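Local coordinates for transferrin binding protein B (Actinobacillus suis, PDB 3PQU) that probably binds host transferrin at the bacterial outer membrane as a surface lipoprotein, an early step in taking iron from it, at residues Met400-Leu405 with Ala455-Asn460. Residues are numbered along the deposited sequence; the frame is centred on the assembly and turned at random.
Sequences MKFGQL and AEADNN
The flat groups that meet here are the amide of Gln404 and the carboxylate of Glu456, their planes 81° apart and their side chains crossing at nearly a right angle, so they do not stack. From the amide, NE2 of Gln404 reaches OE2 of Glu456 at 3.3 Å in a weak hydrogen bond, bent to 123° at the hydrogen. The Gln404 chain, extended beyond CG, carries its amide from strand 400-409 toward the loop, whereas Glu456 bends at chi2 (-108°), which turns its carboxylate toward the amide. A neutral amide can offer an N-H to a carboxylate, and both polar groups suit a partly exposed place. The third flat group, the Phe402 ring, meets the CB of Ala457 obliquely, with CE1 4.4 Å from that methyl. Asp444, Leu397 and Leu421 also touch Phe402, so a large aromatic suits this buried position; the single methyl of Ala457 also touches Thr442 and Cys393, which the ring touches too. Asp444 accepts a hydrogen bond from the backbone N of Ala457. The contact thus joins the C-lobe handle to the C-lobe barrel by two separate touches, a buried apolar one and a partly exposed polar one; the long, bent bond implies that amide and carboxylate hold each other only loosely.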
loop_
_atom_site.group_PDB
_atom_site.type_symbol
_atom_site.label_atom_id
_atom_site.label_comp_id
_atom_site.label_asym_id
_atom_site.label_seq_id
_atom_site.Cartn_x
_atom_site.Cartn_y
_atom_site.Cartn_z
ATOM N N MET A 400 3.673 -5.250 -16.913
ATOM C CA MET A 400 2.340 -5.735 -16.579
ATOM C C MET A 400 2.364 -7.247 -16.405
ATOM O O MET A 400 3.274 -7.925 -16.881
ATOM C CB MET A 400 1.341 -5.375 -17.689
ATOM C CG MET A 400 1.604 -6.072 -19.026
ATOM S SD MET A 400 0.220 -5.870 -20.189
ATOM C CE MET A 400 -1.033 -6.875 -19.380
ATOM N N LYS A 401 1.361 -7.768 -15.714
ATOM C CA LYS A 401 1.140 -9.202 -15.651
ATOM C C LYS A 401 -0.360 -9.447 -15.622
ATOM O O LYS A 401 -1.141 -8.584 -15.208
ATOM C CB LYS A 401 1.773 -9.810 -14.389
ATOM C CG LYS A 401 3.285 -9.751 -14.315
ATOM C CD LYS A 401 3.960 -10.572 -15.406
ATOM C CE LYS A 401 5.454 -10.255 -15.429
ATOM N NZ LYS A 401 6.171 -10.913 -16.542
ATOM N N PHE A 402 -0.756 -10.626 -16.071
ATOM C CA PHE A 402 -2.114 -11.102 -15.876
ATOM C C PHE A 402 -2.071 -12.615 -15.720
ATOM O O PHE A 402 -1.050 -13.247 -15.985
ATOM C CB PHE A 402 -3.020 -10.691 -17.036
ATOM C CG PHE A 402 -2.640 -11.304 -18.368
ATOM C CD1 PHE A 402 -3.262 -12.458 -18.821
ATOM C CD2 PHE A 402 -1.666 -10.723 -19.166
ATOM C CE1 PHE A 402 -2.920 -13.018 -20.047
ATOM C CE2 PHE A 402 -1.314 -11.285 -20.396
ATOM C CZ PHE A 402 -1.942 -12.429 -20.836
ATOM N N GLY A 403 -3.172 -13.199 -15.278
ATOM C CA GLY A 403 -3.219 -14.640 -15.160
ATOM C C GLY A 403 -4.381 -15.133 -14.336
ATOM O O GLY A 403 -5.398 -14.449 -14.205
ATOM N N GLN A 404 -4.221 -16.331 -13.784
ATOM C CA GLN A 404 -5.245 -16.936 -12.957
ATOM C C GLN A 404 -4.795 -16.946 -11.508
ATOM O O GLN A 404 -3.598 -16.987 -11.213
ATOM C CB GLN A 404 -5.500 -18.365 -13.413
ATOM C CG GLN A 404 -5.460 -18.551 -14.907
ATOM C CD GLN A 404 -5.467 -20.016 -15.293
ATOM O OE1 GLN A 404 -6.265 -20.800 -14.779
ATOM N NE2 GLN A 404 -4.571 -20.395 -16.195
ATOM N N LEU A 405 -5.763 -16.912 -10.606
ATOM C CA LEU A 405 -5.471 -16.986 -9.186
ATOM C C LEU A 405 -6.610 -17.703 -8.493
ATOM O O LEU A 405 -7.778 -17.403 -8.738
ATOM C CB LEU A 405 -5.298 -15.588 -8.604
ATOM C CG LEU A 405 -5.201 -15.526 -7.082
ATOM C CD1 LEU A 405 -3.829 -16.002 -6.593
ATOM C CD2 LEU A 405 -5.474 -14.109 -6.630
ATOM N N ALA A 455 -9.974 -19.974 -21.917
ATOM C CA ALA A 455 -8.839 -19.601 -22.743
ATOM C C ALA A 455 -7.611 -19.613 -21.843
ATOM O O ALA A 455 -7.645 -19.080 -20.734
ATOM C CB ALA A 455 -9.048 -18.234 -23.343
ATOM N N GLU A 456 -6.536 -20.236 -22.313
ATOM C CA GLU A 456 -5.329 -20.387 -21.511
ATOM C C GLU A 456 -4.139 -19.731 -22.198
ATOM O O GLU A 456 -3.829 -20.029 -23.348
ATOM C CB GLU A 456 -5.046 -21.868 -21.239
ATOM C CG GLU A 456 -6.113 -22.563 -20.404
ATOM C CD GLU A 456 -5.652 -22.862 -18.990
ATOM O OE1 GLU A 456 -4.562 -23.451 -18.832
ATOM O OE2 GLU A 456 -6.383 -22.512 -18.037
ATOM N N ALA A 457 -3.476 -18.829 -21.484
ATOM C CA ALA A 457 -2.365 -18.075 -22.050
ATOM C C ALA A 457 -1.290 -18.990 -22.622
ATOM O O ALA A 457 -0.924 -19.987 -22.005
ATOM C CB ALA A 457 -1.771 -17.161 -21.000
ATOM N N ASP A 458 -0.791 -18.650 -23.807
ATOM C CA ASP A 458 0.313 -19.388 -24.417
ATOM C C ASP A 458 1.106 -18.495 -25.361
ATOM O O ASP A 458 0.736 -17.345 -25.593
ATOM C CB ASP A 458 -0.191 -20.638 -25.149
ATOM C CG ASP A 458 -1.012 -20.308 -26.386
ATOM O OD1 ASP A 458 -1.810 -21.168 -26.816
ATOM O OD2 ASP A 458 -0.862 -19.196 -26.933
ATOM N N ASN A 459 2.195 -19.028 -25.903
ATOM C CA ASN A 459 3.052 -18.269 -26.811
ATOM C C ASN A 459 2.999 -18.748 -28.263
ATOM O O ASN A 459 3.858 -18.388 -29.071
ATOM C CB ASN A 459 4.499 -18.273 -26.313
ATOM C CG ASN A 459 4.995 -19.670 -25.969
ATOM O OD1 ASN A 459 4.241 -20.645 -26.025
ATOM N ND2 ASN A 459 6.271 -19.771 -25.607
ATOM N N ASN A 460 1.996 -19.556 -28.590
ATOM C CA ASN A 460 1.795 -19.998 -29.968
ATOM C C ASN A 460 1.180 -18.888 -30.822
ATOM O O ASN A 460 -0.042 -18.740 -30.882
ATOM C CB ASN A 460 0.926 -21.259 -30.011
ATOM C CG ASN A 460 0.832 -21.862 -31.406
ATOM O OD1 ASN A 460 1.345 -21.306 -32.377
ATOM N ND2 ASN A 460 0.171 -23.006 -31.508
#